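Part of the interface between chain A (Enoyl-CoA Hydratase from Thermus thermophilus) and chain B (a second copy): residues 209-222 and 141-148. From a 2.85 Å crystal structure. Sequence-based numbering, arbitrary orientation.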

ATOM      1  N   LEU A 209       7.644  11.657  -9.128  1.00 36.71           N
ATOM      2  CA  LEU A 209       7.915  11.162  -7.791  1.00 36.81           C
ATOM      3  C   LEU A 209       6.812  11.483  -6.791  1.00 35.92           C
ATOM      4  O   LEU A 209       6.344  10.602  -6.064  1.00 36.68           O
ATOM      5  N   LEU A 210       6.406  12.745  -6.741  1.00 34.15           N
ATOM      6  CA  LEU A 210       5.374  13.155  -5.791  1.00 33.43           C
ATOM      7  C   LEU A 210       4.055  12.437  -6.007  1.00 32.32           C
ATOM      8  O   LEU A 210       3.192  12.436  -5.141  1.00 31.57           O
ATOM      9  N   LEU A 211       3.900  11.826  -7.170  1.00 32.57           N
ATOM     10  CA  LEU A 211       2.676  11.111  -7.469  1.00 32.72           C
ATOM     11  C   LEU A 211       2.676   9.787  -6.746  1.00 33.14           C
ATOM     12  O   LEU A 211       1.816   9.512  -5.914  1.00 34.43           O
ATOM     13  N   ALA A 212       3.687   8.989  -7.071  1.00 33.98           N
ATOM     14  CA  ALA A 212       3.873   7.639  -6.558  1.00 31.96           C
ATOM     15  C   ALA A 212       4.198   7.436  -5.092  1.00 32.80           C
ATOM     16  O   ALA A 212       3.675   6.505  -4.473  1.00 33.03           O
ATOM     17  N   LEU A 213       5.059   8.280  -4.533  1.00 32.29           N
ATOM     18  CA  LEU A 213       5.472   8.090  -3.147  1.00 33.02           C
ATOM     19  C   LEU A 213       4.382   7.844  -2.098  1.00 32.64           C
ATOM     20  O   LEU A 213       4.396   6.818  -1.428  1.00 29.52           O
ATOM     21  N   PRO A 214       3.417   8.763  -1.961  1.00 32.92           N
ATOM     22  CA  PRO A 214       2.340   8.598  -0.981  1.00 33.67           C
ATOM     23  C   PRO A 214       1.792   7.169  -0.935  1.00 36.61           C
ATOM     24  O   PRO A 214       1.371   6.680   0.122  1.00 37.76           O
ATOM     25  N   GLY A 215       1.812   6.501  -2.083  1.00 37.68           N
ATOM     26  CA  GLY A 215       1.299   5.153  -2.158  1.00 38.83           C
ATOM     27  C   GLY A 215       2.322   4.052  -1.956  1.00 42.39           C
ATOM     28  O   GLY A 215       2.262   3.042  -2.669  1.00 43.94           O
HETATM   29  N   MSE A 216       3.255   4.220  -1.012  1.00 40.90           N
HETATM   30  CA  MSE A 216       4.250   3.176  -0.761  1.00 39.34           C
HETATM   31  C   MSE A 216       5.086   3.279   0.517  1.00 38.75           C
HETATM   32  O   MSE A 216       5.206   4.333   1.135  1.00 38.88           O
ATOM     33  N   GLY A 217       5.668   2.152   0.907  1.00 37.30           N
ATOM     34  CA  GLY A 217       6.478   2.125   2.108  1.00 35.28           C
ATOM     35  C   GLY A 217       7.762   2.920   1.998  1.00 34.57           C
ATOM     36  O   GLY A 217       8.297   3.131   0.914  1.00 34.32           O
ATOM     37  N   LEU A 218       8.266   3.345   3.147  1.00 35.36           N
ATOM     38  CA  LEU A 218       9.484   4.127   3.224  1.00 34.16           C
ATOM     39  C   LEU A 218      10.583   3.544   2.333  1.00 33.34           C
ATOM     40  O   LEU A 218      11.056   4.205   1.405  1.00 32.52           O
ATOM     41  N   GLU A 219      10.972   2.299   2.598  1.00 31.46           N
ATOM     42  CA  GLU A 219      12.021   1.643   1.820  1.00 29.45           C
ATOM     43  C   GLU A 219      11.753   1.602   0.311  1.00 28.58           C
ATOM     44  O   GLU A 219      12.630   1.935  -0.479  1.00 28.49           O
ATOM     45  N   ASP A 220      10.562   1.195  -0.109  1.00 29.17           N
ATOM     46  CA  ASP A 220      10.289   1.186  -1.545  1.00 29.11           C
ATOM     47  C   ASP A 220      10.436   2.611  -2.089  1.00 28.46           C
ATOM     48  O   ASP A 220      11.047   2.827  -3.135  1.00 28.85           O
ATOM     49  N   GLY A 221       9.904   3.590  -1.370  1.00 26.51           N
ATOM     50  CA  GLY A 221      10.055   4.961  -1.819  1.00 28.42           C
ATOM     51  C   GLY A 221      11.529   5.304  -2.019  1.00 30.04           C
ATOM     52  O   GLY A 221      11.909   5.944  -3.003  1.00 30.41           O
ATOM     53  N   PHE A 222      12.373   4.879  -1.083  1.00 29.64           N
ATOM     54  CA  PHE A 222      13.799   5.137  -1.201  1.00 28.76           C
ATOM     55  C   PHE A 222      14.380   4.370  -2.386  1.00 29.75           C
ATOM     56  O   PHE A 222      15.329   4.824  -3.038  1.00 30.20           O
TER
ATOM     57  N   VAL B 141      14.806  13.332  -0.951  1.00 38.46           N
ATOM     58  CA  VAL B 141      14.116  14.143   0.029  1.00 38.42           C
ATOM     59  C   VAL B 141      12.619  13.961  -0.078  1.00 38.24           C
ATOM     60  O   VAL B 141      11.918  13.898   0.930  1.00 40.74           O
ATOM     61  N   SER B 142      12.134  13.880  -1.308  1.00 37.10           N
ATOM     62  CA  SER B 142      10.714  13.720  -1.582  1.00 37.49           C
ATOM     63  C   SER B 142      10.083  12.683  -0.666  1.00 37.34           C
ATOM     64  O   SER B 142       8.980  12.874  -0.151  1.00 35.47           O
ATOM     65  N   VAL B 143      10.806  11.581  -0.479  1.00 36.74           N
ATOM     66  CA  VAL B 143      10.355  10.477   0.349  1.00 34.31           C
ATOM     67  C   VAL B 143       9.894  10.955   1.712  1.00 33.35           C
ATOM     68  O   VAL B 143       8.812  10.607   2.162  1.00 34.23           O
ATOM     69  N   ILE B 144      10.718  11.761   2.363  1.00 32.48           N
ATOM     70  CA  ILE B 144      10.393  12.270   3.685  1.00 33.40           C
ATOM     71  C   ILE B 144       9.406  13.432   3.627  1.00 33.91           C
ATOM     72  O   ILE B 144       8.454  13.499   4.407  1.00 31.99           O
ATOM     73  N   LEU B 145       9.636  14.334   2.681  1.00 35.26           N
ATOM     74  CA  LEU B 145       8.815  15.526   2.532  1.00 35.96           C
ATOM     75  C   LEU B 145       7.306  15.300   2.394  1.00 36.28           C
ATOM     76  O   LEU B 145       6.519  16.022   3.007  1.00 38.09           O
ATOM     77  N   VAL B 146       6.887  14.315   1.605  1.00 35.90           N
ATOM     78  CA  VAL B 146       5.451  14.065   1.454  1.00 33.93           C
ATOM     79  C   VAL B 146       4.825  13.772   2.807  1.00 35.51           C
ATOM     80  O   VAL B 146       3.624  13.963   2.989  1.00 37.71           O
ATOM     81  N   ARG B 147       5.633  13.295   3.749  1.00 34.83           N
ATOM     82  CA  ARG B 147       5.148  12.993   5.089  1.00 35.62           C
ATOM     83  C   ARG B 147       5.244  14.207   6.018  1.00 37.00           C
ATOM     84  O   ARG B 147       4.565  14.274   7.046  1.00 38.15           O
ATOM     85  N   ALA B 148       6.078  15.172   5.652  1.00 36.05           N
ATOM     86  CA  ALA B 148       6.271  16.344   6.491  1.00 36.42           C
ATOM     87  C   ALA B 148       5.354  17.516   6.196  1.00 35.38           C
ATOM     88  O   ALA B 148       4.978  18.253   7.105  1.00 34.73           O
TER

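The contact sets a helical stretch of chain B against a broken stretch of chain A: the end of one helix, a short 3-10 segment, a turn, and the start of a second helix. No direct hydrogen bond crosses between the stretches, so the rule here is apolar packing with one water-mediated polar link.

Along chain A, Leu209(A) comes first. Its CA-to-CB bond points toward chain B, and in the m,t rotamer its CD1 lies 3.8 Å from OG of Ser142(B). That hydroxyl is hydrogen-bonded elsewhere in the structure, so a methyl group can lie beside it without leaving it unsatisfied. Leu210(A) starts out sideways, but the same m,t rotamer brings its end nearer, with CD2 4.0 Å from CG1 of Val146(B) and 4.3 Å from CB of Ser142(B). Leu211(A) points away and Ala212(A) is out of reach; neither contributes.

The CA-to-CB bond of Leu213(A) points toward chain B, and the rotamer is again m,t. Its CD1 sits against the backbone of the opposing helix, 3.4 Å from N of Val143(B) and 3.6 Å from C of Ser142(B), and equally 3.6 Å from CB of Ser142(B). Here the leucine methyl packs close to the main chain. The same CD1 also meets CG2 of Val143(B) at 3.9 Å. Pro214(A) is a lighter contact, its CG 4.3 Å from CG1 of Val146(B). That valine, chi1 m, packs against Leu210(A), Leu213(A) and Pro214(A), its CG2 lying 4.4 Å from CB of Leu213(A).

The turn that follows brings little side chain to the contact. Gly215(A) touches nothing across it, and the selenomethionine Met216(A) keeps its side chain 7.5 Å or more from chain B. Gly217(A), at the N-cap position, precedes the second helix.

Leu218(A) changes rotamer to t,p, which turns a sideways start into a close approach: its CD1 is 3.7 Å from CG1 of Val143(B) and also covers one face of the Arg147(B) guanidinium, 4.0 Å from CZ. Arginine thus serves as an apolar surface on its face while remaining polar at its edge. Water 1 accepts hydrogen bonds from N of Leu218(A) at 3.0 Å and from NH2 of Arg147(B) at 3.3 Å, joining a free amide in the first turn of the helix to the extended arginine.

Glu219(A) and Asp220(A) make no contact. At Gly221(A) the backbones come close, CA to CA of Val143(B) being 5.9 Å, and its O lies 3.7 Å from CG2 of Val143(B). A CB here would point toward chain B, 3.6 Å from CG1 of Val143(B), and would be crowded by CD2 of Leu213(A) at 3.2 Å. Phe222(A), chi1 m, closes the stretch: CG1 of Val143(B) stands over its ring face, 3.8 Å from the centroid, in a CH-pi contact, while its CZ reaches CG1 of Ile144(B) at 4.5 Å. Val143(B), chi1 t, is the hub, touching Leu213(A), Leu218(A), Gly221(A) and Phe222(A).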

ATOM      1  CB  LEU A 209       9.224  11.742  -7.268  1.00 37.78           C
ATOM      2  CG  LEU A 209      10.532  11.106  -7.725  1.00 40.97           C
ATOM      3  CD1 LEU A 209      11.677  11.841  -7.042  1.00 41.16           C
ATOM      4  CD2 LEU A 209      10.570   9.623  -7.364  1.00 39.14           C
ATOM      5  CB  LEU A 210       5.151  14.664  -5.864  1.00 32.12           C
ATOM      6  CG  LEU A 210       6.380  15.502  -5.533  1.00 31.61           C
ATOM      7  CD1 LEU A 210       6.028  16.977  -5.644  1.00 30.51           C
ATOM      8  CD2 LEU A 210       6.866  15.156  -4.135  1.00 29.92           C
ATOM      9  CB  LEU A 211       2.574  10.848  -8.971  1.00 33.16           C
ATOM     10  CG  LEU A 211       2.399  12.074  -9.867  1.00 34.74           C
ATOM     11  CD1 LEU A 211       2.631  11.682 -11.320  1.00 34.21           C
ATOM     12  CD2 LEU A 211       1.004  12.660  -9.668  1.00 32.42           C
ATOM     13  CB  ALA A 212       4.933   6.952  -7.389  1.00 29.62           C
ATOM     14  CB  LEU A 213       6.408   9.222  -2.715  1.00 32.58           C
ATOM     15  CG  LEU A 213       7.779   9.086  -3.401  1.00 34.24           C
ATOM     16  CD1 LEU A 213       8.773  10.093  -2.821  1.00 32.86           C
ATOM     17  CD2 LEU A 213       8.307   7.657  -3.218  1.00 30.74           C
ATOM     18  CB  PRO A 214       1.295   9.587  -1.463  1.00 31.91           C
ATOM     19  CG  PRO A 214       2.134  10.680  -2.016  1.00 33.35           C
ATOM     20  CD  PRO A 214       3.168   9.935  -2.813  1.00 31.95           C
HETATM   21  CB  MSE A 216       5.184   3.021  -1.971  1.00 39.82           C
HETATM   22  CG  MSE A 216       5.943   4.261  -2.385  1.00 40.72           C
HETATM   23 SE   MSE A 216       7.014   3.900  -3.976  1.00 45.60          SE
HETATM   24  CE  MSE A 216       5.787   4.532  -5.299  1.00 40.35           C
ATOM     25  CB  LEU A 218       9.947   4.190   4.679  1.00 35.29           C
ATOM     26  CG  LEU A 218      10.917   5.313   5.044  1.00 39.25           C
ATOM     27  CD1 LEU A 218      10.305   6.666   4.658  1.00 37.90           C
ATOM     28  CD2 LEU A 218      11.216   5.266   6.545  1.00 39.56           C
ATOM     29  CB  GLU A 219      12.271   0.230   2.347  1.00 27.35           C
ATOM     30  CG  GLU A 219      12.865   0.179   3.751  1.00 28.30           C
ATOM     31  CD  GLU A 219      12.050   0.937   4.811  1.00 30.95           C
ATOM     32  OE1 GLU A 219      10.818   0.734   4.910  1.00 31.05           O
ATOM     33  OE2 GLU A 219      12.653   1.735   5.563  1.00 32.51           O
ATOM     34  CB  ASP A 220       8.897   0.621  -1.818  1.00 29.51           C
ATOM     35  CG  ASP A 220       8.820  -0.881  -1.547  1.00 31.97           C
ATOM     36  OD1 ASP A 220       7.847  -1.340  -0.908  1.00 36.25           O
ATOM     37  OD2 ASP A 220       9.736  -1.607  -1.979  1.00 30.92           O
ATOM     38  CB  PHE A 222      14.520   4.759   0.092  1.00 27.81           C
ATOM     39  CG  PHE A 222      14.487   5.848   1.154  1.00 29.28           C
ATOM     40  CD1 PHE A 222      14.036   5.578   2.440  1.00 27.18           C
ATOM     41  CD2 PHE A 222      14.928   7.138   0.867  1.00 30.31           C
ATOM     42  CE1 PHE A 222      14.025   6.565   3.421  1.00 24.08           C
ATOM     43  CE2 PHE A 222      14.918   8.134   1.852  1.00 27.07           C
ATOM     44  CZ  PHE A 222      14.466   7.838   3.124  1.00 26.06           C
TER
ATOM     45  CB  VAL B 141      14.442  15.626  -0.157  1.00 39.13           C
ATOM     46  CG1 VAL B 141      14.075  16.387   1.106  1.00 40.00           C
ATOM     47  CG2 VAL B 141      15.925  15.798  -0.497  1.00 41.40           C
ATOM     48  CB  SER B 142      10.525  13.276  -3.025  1.00 38.95           C
ATOM     49  OG  SER B 142      11.386  13.998  -3.873  1.00 42.35           O
ATOM     50  CB  VAL B 143      11.486   9.447   0.528  1.00 34.39           C
ATOM     51  CG1 VAL B 143      11.021   8.290   1.387  1.00 33.46           C
ATOM     52  CG2 VAL B 143      11.936   8.955  -0.830  1.00 35.76           C
ATOM     53  CB  ILE B 144      11.679  12.738   4.404  1.00 34.08           C
ATOM     54  CG1 ILE B 144      12.551  11.537   4.740  1.00 35.26           C
ATOM     55  CG2 ILE B 144      11.348  13.482   5.678  1.00 34.39           C
ATOM     56  CD1 ILE B 144      13.958  11.939   5.165  1.00 38.93           C
ATOM     57  CB  LEU B 145       9.359  16.368   1.369  1.00 35.46           C
ATOM     58  CG  LEU B 145       8.992  17.863   1.310  1.00 34.80           C
ATOM     59  CD1 LEU B 145       9.287  18.583   2.622  1.00 28.47           C
ATOM     60  CD2 LEU B 145       9.782  18.493   0.177  1.00 32.34           C
ATOM     61  CB  VAL B 146       5.147  12.868   0.527  1.00 31.91           C
ATOM     62  CG1 VAL B 146       5.430  13.239  -0.901  1.00 30.00           C
ATOM     63  CG2 VAL B 146       5.973  11.666   0.942  1.00 30.08           C
ATOM     64  CB  ARG B 147       5.948  11.840   5.704  1.00 35.45           C
ATOM     65  CG  ARG B 147       5.747  10.508   5.042  1.00 34.66           C
ATOM     66  CD  ARG B 147       6.457   9.405   5.792  1.00 34.12           C
ATOM     67  NE  ARG B 147       6.196   8.111   5.171  1.00 38.56           N
ATOM     68  CZ  ARG B 147       6.457   6.929   5.726  1.00 40.03           C
ATOM     69  NH1 ARG B 147       6.995   6.855   6.940  1.00 37.66           N
ATOM     70  NH2 ARG B 147       6.168   5.812   5.065  1.00 39.97           N
ATOM     71  CB  ALA B 148       7.715  16.802   6.397  1.00 38.47           C
TER
HETATM   72  O   HOH W   1       6.708   2.608   5.623  1.00 21.84           O